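Local coordinates for pyridoxamine 5'-phosphate oxidase-related, FMN-binding protein (Mycobacterium smegmatis, PDB 6ECI), which binds flavin-adenine dinucleotide and probably sequesters it, helping mycobacteria to withstand hypoxic and oxidative stress, at residues G53-L56 with V57-I61. Sequence-based numbering, arbitrary orientation.
Sequences GTKL and VSAAI. With FAD (flavin-adenine dinucleotide), chain U.
Lys55 and Ala59 are joined by the first full alpha-helical bond of the short helix 55-60, from Ala59 N to Lys55 O at 2.9 Å, and the next bond along the helix runs from Ala60 N to Leu56 O at 3.0 Å. The second is the straighter, with an angle of 155° at the hydrogen. Leu56 O also takes a weak, long bond from Ala59 N, so that this amide is shared between two carbonyls. One step earlier, Thr54 O receives a weak bond from Val57 N, and the CG2 methyl of Val57 leans against the same oxygen. The side chain of Thr54, at the N-cap position, does not cap the helix; its OG1 is bonded instead to the carbonyl of Ala51. Among the first amides of the helix, that of Lys55 turns outward to the cofactor: Lys55 N donates to FAD O2P at 2.8 Å, so a phosphate oxygen takes up a helix-start N-H. Apolar contacts accompany these bonds. With CG anti to the backbone N (chi1 171°), Leu56 spreads its two methyls to different partners, CD1 reaching Ala60 CB at 3.7 Å and CD2 approaching the flavin near O2. Phe35 and Ile37 of strand 31-41 also touch Leu56, while Ala60 rests on Ile24 and Thr26 of strand 21-28, which seats the helix against the sheet. The arrangement resembles other nucleotide sites in which a helix N-terminus faces a phosphate: the hydrogen bond from Lys55 N, with a probably small contribution from the dipole of so short a helix, would help to stabilise the negative charge of the FAD diphosphate.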
loop_
_atom_site.group_PDB
_atom_site.type_symbol
_atom_site.label_atom_id
_atom_site.label_comp_id
_atom_site.label_asym_id
_atom_site.label_seq_id
_atom_site.Cartn_x
_atom_site.Cartn_y
_atom_site.Cartn_z
ATOM N N GLY B 53 9.923 18.566 6.368
ATOM C CA GLY B 53 8.680 19.309 6.293
ATOM C C GLY B 53 7.489 18.529 5.779
ATOM O O GLY B 53 6.397 19.098 5.660
ATOM N N THR B 54 7.661 17.251 5.474
ATOM C CA THR B 54 6.597 16.427 4.930
ATOM C C THR B 54 5.743 15.860 6.058
ATOM O O THR B 54 6.171 15.762 7.211
ATOM C CB THR B 54 7.177 15.292 4.083
ATOM O OG1 THR B 54 8.341 15.761 3.389
ATOM C CG2 THR B 54 6.180 14.821 3.064
ATOM N N LYS B 55 4.512 15.496 5.708
ATOM C CA LYS B 55 3.580 14.936 6.673
ATOM C C LYS B 55 3.927 13.506 7.066
ATOM O O LYS B 55 3.523 13.063 8.146
ATOM C CB LYS B 55 2.162 15.006 6.108
ATOM C CG LYS B 55 1.065 14.994 7.137
ATOM C CD LYS B 55 0.244 13.742 6.926
ATOM C CE LYS B 55 -0.574 13.388 8.146
ATOM N NZ LYS B 55 -1.653 12.411 7.840
ATOM N N LEU B 56 4.664 12.779 6.219
ATOM C CA LEU B 56 5.159 11.461 6.611
ATOM C C LEU B 56 6.012 11.550 7.870
ATOM O O LEU B 56 5.947 10.673 8.740
ATOM C CB LEU B 56 5.960 10.843 5.463
ATOM C CG LEU B 56 6.756 9.553 5.713
ATOM C CD1 LEU B 56 5.860 8.411 6.174
ATOM C CD2 LEU B 56 7.536 9.161 4.464
ATOM N N VAL B 57 6.815 12.611 7.981
ATOM C CA VAL B 57 7.637 12.833 9.169
ATOM C C VAL B 57 6.764 12.861 10.415
ATOM O O VAL B 57 6.943 12.068 11.346
ATOM C CB VAL B 57 8.438 14.140 9.029
ATOM C CG1 VAL B 57 9.536 14.218 10.077
ATOM C CG2 VAL B 57 9.005 14.274 7.628
ATOM N N SER B 58 5.797 13.780 10.440
ATOM C CA SER B 58 4.964 13.958 11.623
ATOM C C SER B 58 4.087 12.741 11.895
ATOM O O SER B 58 3.765 12.461 13.055
ATOM C CB SER B 58 4.102 15.210 11.460
ATOM O OG SER B 58 3.274 15.412 12.591
ATOM N N ALA B 59 3.699 12.005 10.854
ATOM C CA ALA B 59 2.716 10.938 11.014
ATOM C C ALA B 59 3.336 9.609 11.432
ATOM O O ALA B 59 2.742 8.878 12.231
ATOM C CB ALA B 59 1.927 10.750 9.716
ATOM N N ALA B 60 4.515 9.274 10.912
ATOM C CA ALA B 60 5.082 7.943 11.097
ATOM C C ALA B 60 6.163 7.884 12.165
ATOM O O ALA B 60 6.181 6.943 12.964
ATOM C CB ALA B 60 5.658 7.427 9.775
ATOM N N ILE B 61 7.063 8.868 12.192
ATOM C CA ILE B 61 8.240 8.786 13.047
ATOM C C ILE B 61 7.823 8.762 14.509
ATOM O O ILE B 61 7.006 9.577 14.955
ATOM C CB ILE B 61 9.188 9.955 12.742
ATOM C CG1 ILE B 61 9.825 9.762 11.361
ATOM C CG2 ILE B 61 10.252 10.078 13.820
ATOM C CD1 ILE B 61 10.790 10.855 10.968
HETATM P PA FAD U . 0.078 16.347 2.358
HETATM O O1A FAD U . 0.126 17.673 1.694
HETATM O O2A FAD U . 0.095 16.369 3.890
HETATM O O5B FAD U . -1.153 15.489 1.869
HETATM C C5B FAD U . -2.477 16.053 1.776
HETATM C C4B FAD U . -3.368 15.036 1.108
HETATM O O4B FAD U . -2.793 14.661 -0.160
HETATM C C3B FAD U . -3.528 13.723 1.863
HETATM O O3B FAD U . -4.561 13.810 2.837
HETATM C C2B FAD U . -3.879 12.738 0.741
HETATM O O2B FAD U . -5.273 12.670 0.465
HETATM C C1B FAD U . -3.103 13.308 -0.453
HETATM N N9A FAD U . -1.862 12.596 -0.721
HETATM C C8A FAD U . -0.664 12.744 -0.072
HETATM N N7A FAD U . 0.285 11.955 -0.510
HETATM C C5A FAD U . -0.338 11.226 -1.519
HETATM C C6A FAD U . 0.130 10.218 -2.380
HETATM N N6A FAD U . 1.378 9.747 -2.372
HETATM N N1A FAD U . -0.749 9.707 -3.273
HETATM C C2A FAD U . -1.997 10.178 -3.291
HETATM N N3A FAD U . -2.548 11.121 -2.525
HETATM C C4A FAD U . -1.655 11.612 -1.652
HETATM N N1 FAD U . 8.206 10.323 0.525
HETATM C C2 FAD U . 9.295 10.102 1.315
HETATM O O2 FAD U . 9.533 10.812 2.299
HETATM N N3 FAD U . 10.159 9.063 1.015
HETATM C C4 FAD U . 10.037 8.183 -0.041
HETATM O O4 FAD U . 10.873 7.296 -0.205
HETATM C C4X FAD U . 8.875 8.427 -0.876
HETATM N N5 FAD U . 8.678 7.643 -1.901
HETATM C C5X FAD U . 7.565 7.877 -2.696
HETATM C C6 FAD U . 7.337 7.050 -3.794
HETATM C C7 FAD U . 6.236 7.243 -4.621
HETATM C C7M FAD U . 6.025 6.330 -5.799
HETATM C C8 FAD U . 5.336 8.285 -4.344
HETATM C C8M FAD U . 4.138 8.523 -5.224
HETATM C C9 FAD U . 5.560 9.115 -3.249
HETATM C C9A FAD U . 6.663 8.916 -2.427
HETATM N N10 FAD U . 6.915 9.737 -1.309
HETATM C C10 FAD U . 8.014 9.520 -0.510
HETATM C "C1'" FAD U . 6.010 10.840 -0.970
HETATM C "C2'" FAD U . 5.142 10.545 0.247
HETATM O "O2'" FAD U . 3.968 9.833 -0.145
HETATM C "C3'" FAD U . 4.752 11.862 0.918
HETATM O "O3'" FAD U . 5.208 11.882 2.266
HETATM C "C4'" FAD U . 3.250 12.116 0.891
HETATM O "O4'" FAD U . 2.914 12.515 -0.437
HETATM C "C5'" FAD U . 2.797 13.131 1.921
HETATM O "O5'" FAD U . 3.502 14.371 1.705
HETATM P P FAD U . 2.838 15.763 2.034
HETATM O O1P FAD U . 3.230 16.779 0.956
HETATM O O2P FAD U . 3.127 16.189 3.421
HETATM O O3P FAD U . 1.291 15.451 1.870
#